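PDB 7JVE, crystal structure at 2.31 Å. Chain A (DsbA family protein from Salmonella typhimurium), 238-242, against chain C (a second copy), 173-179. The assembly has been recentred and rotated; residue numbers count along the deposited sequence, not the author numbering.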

# COMPACT_ATOMS: atom_id res chain seq x y z
N GLY A 238 -14.08 10.84 2.61
CA GLY A 238 -13.84 12.01 1.78
C GLY A 238 -13.55 11.67 0.34
O GLY A 238 -13.93 12.41 -0.56
N SER A 239 -12.89 10.53 0.09
CA SER A 239 -12.69 10.01 -1.27
C SER A 239 -13.89 9.15 -1.65
O SER A 239 -14.09 8.06 -1.10
CB SER A 239 -11.39 9.22 -1.37
OG SER A 239 -11.34 8.55 -2.60
N THR A 240 -14.68 9.62 -2.61
CA THR A 240 -15.87 8.92 -3.06
C THR A 240 -16.18 9.36 -4.49
O THR A 240 -15.35 10.00 -5.15
CB THR A 240 -17.03 9.17 -2.09
OG1 THR A 240 -18.16 8.41 -2.51
CG2 THR A 240 -17.41 10.65 -2.02
N THR A 241 -17.36 9.01 -4.98
CA THR A 241 -17.79 9.35 -6.32
C THR A 241 -19.05 10.20 -6.25
O THR A 241 -19.74 10.24 -5.22
CB THR A 241 -18.08 8.09 -7.16
OG1 THR A 241 -19.20 7.40 -6.58
CG2 THR A 241 -16.86 7.15 -7.19
N GLN A 242 -19.37 10.86 -7.37
CA GLN A 242 -20.63 11.60 -7.45
C GLN A 242 -21.84 10.66 -7.33
O GLN A 242 -22.81 10.99 -6.64
CB GLN A 242 -20.70 12.38 -8.76
CG GLN A 242 -21.96 13.25 -8.90
CD GLN A 242 -21.79 14.38 -9.91
OE1 GLN A 242 -20.67 14.71 -10.29
NE2 GLN A 242 -22.92 14.95 -10.37
N TYR C 173 -9.07 2.07 -6.15
CA TYR C 173 -9.12 2.71 -7.46
C TYR C 173 -9.70 4.12 -7.35
O TYR C 173 -9.20 5.06 -7.97
CB TYR C 173 -9.97 1.88 -8.43
CG TYR C 173 -9.29 0.65 -9.01
CD1 TYR C 173 -8.05 0.76 -9.65
CD2 TYR C 173 -9.91 -0.60 -8.97
CE1 TYR C 173 -7.43 -0.35 -10.21
CE2 TYR C 173 -9.30 -1.72 -9.52
CZ TYR C 173 -8.05 -1.59 -10.14
OH TYR C 173 -7.42 -2.68 -10.69
N THR C 174 -10.78 4.27 -6.57
CA THR C 174 -11.42 5.57 -6.48
C THR C 174 -10.49 6.61 -5.87
O THR C 174 -10.49 7.77 -6.28
CB THR C 174 -12.72 5.45 -5.68
OG1 THR C 174 -13.57 4.48 -6.32
CG2 THR C 174 -13.45 6.79 -5.62
N LEU C 175 -9.65 6.20 -4.92
CA LEU C 175 -8.67 7.14 -4.36
C LEU C 175 -7.50 7.35 -5.31
O LEU C 175 -7.03 8.48 -5.49
CB LEU C 175 -8.19 6.61 -3.00
CG LEU C 175 -7.15 7.43 -2.24
CD1 LEU C 175 -7.68 8.86 -1.96
CD2 LEU C 175 -6.73 6.69 -0.94
N ALA C 176 -7.03 6.27 -5.95
CA ALA C 176 -5.87 6.31 -6.82
C ALA C 176 -6.01 7.29 -7.99
O ALA C 176 -5.02 7.84 -8.45
CB ALA C 176 -5.59 4.90 -7.35
N GLN C 177 -7.23 7.49 -8.51
CA GLN C 177 -7.37 8.43 -9.63
C GLN C 177 -6.86 9.82 -9.27
O GLN C 177 -6.51 10.59 -10.17
CB GLN C 177 -8.84 8.49 -10.09
CG GLN C 177 -9.76 9.16 -9.05
CD GLN C 177 -11.25 9.12 -9.43
OE1 GLN C 177 -11.61 9.20 -10.61
NE2 GLN C 177 -12.12 9.01 -8.42
N HIS C 178 -6.80 10.17 -7.99
CA HIS C 178 -6.29 11.47 -7.58
C HIS C 178 -4.77 11.50 -7.47
O HIS C 178 -4.21 12.57 -7.25
CB HIS C 178 -6.91 11.88 -6.23
CG HIS C 178 -8.40 11.78 -6.20
ND1 HIS C 178 -9.20 12.43 -7.12
CD2 HIS C 178 -9.23 11.06 -5.41
CE1 HIS C 178 -10.47 12.14 -6.87
NE2 HIS C 178 -10.51 11.31 -5.84
N TYR C 179 -4.10 10.35 -7.63
CA TYR C 179 -2.66 10.28 -7.44
C TYR C 179 -1.89 9.80 -8.65
O TYR C 179 -0.68 10.02 -8.71
CB TYR C 179 -2.32 9.37 -6.25
CG TYR C 179 -2.77 9.98 -4.96
CD1 TYR C 179 -4.07 9.77 -4.49
CD2 TYR C 179 -1.93 10.82 -4.23
CE1 TYR C 179 -4.49 10.35 -3.32
CE2 TYR C 179 -2.35 11.43 -3.06
CZ TYR C 179 -3.63 11.19 -2.60
OH TYR C 179 -4.05 11.80 -1.42
O HOH W 1 -12.43 9.91 -4.69
O HOH W 2 -14.52 10.46 -7.73

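How does chain A first meet chain C? G238(A) takes no part: it is buried, but nothing of the other stretch lies within reach. Contact begins at S239(A), whose CA sits 5.8 Å from the CA of L175(C) and whose CA-to-CB bond points toward chain C. With chi1 in the t well, S239(A) OG comes down on the backbone of L175(C), 3.5 Å from L175(C) CA and 3.7 Å from L175(C) CB. These are van der Waals contacts between a hydroxyl and carbon, and they give the oxygen no polar partner. S239(A) OG also lies near the plane of the H178(C) ring, at its edge, 4.3 Å from H178(C) CD2.

What, then, satisfies the serine hydroxyl? No direct hydrogen bond joins the two stretches, and S239(A) OG is 3.9 Å from T174(C) O, too far for one. Water 1 fills the gap. Water 1 accepts a hydrogen bond from S239(A) OG at 2.7 Å and donates to T174(C) O over a longer 3.3 Å, so the serine reaches the carbonyl through the solvent. Water 1 is also hydrogen-bonded, at 2.6 Å, to NE2 of H178(C), whose CA-to-CB bond points toward chain A and whose chi1 is in the m well. Serine, carbonyl and imidazole are thus gathered around one small molecule.

What does T240(A) contribute when its CA-to-CB bond points away from chain C? The nearest side-chain approach is T240(A) CB to T174(C) CG2, 5.6 Å, so the residue works through its backbone. T240(A) O accepts from water 1 at 3.0 Å and from water 2 at 2.7 Å, using one carbonyl to hold both bridges. Water 2 carries the link onward to Q177(C), whose NE2 gives water 2 a weak hydrogen bond at 2.9 Å. That amide is also tied to its own chain, since Q177(C) NE2 donates to T174(C) O at 3.0 Å. T174(C) O therefore receives both the glutamine amide and water 1, which draws the two water-mediated paths together. The carbonyl of T240(A) has an apolar neighbour as well: T240(A) O lies 3.8 Å from T174(C) CG2.

Where does the contact turn from water to methyl groups? At T241(A), where the CA-to-CB bond runs sideways to chain C, T241(A) CG2 packs 3.8 Å from T174(C) CG2. The hydroxyls of these two threonines are engaged elsewhere: T241(A) OG1 caps a helix beginning right after it, bonding a backbone N just past the stretch, and T174(C) OG1 is hydrogen-bonded elsewhere in the structure. Their closest approach is methyl to methyl. Q242(A), already in that helix, stays out of reach; its nearest approach is Q242(A) CB to Q177(C) NE2, 9.2 Å. Between the two stretches 212 Å² is buried, both sides summed, a modest patch in which direct contacts are van der Waals and hydrogen bonding passes through two waters.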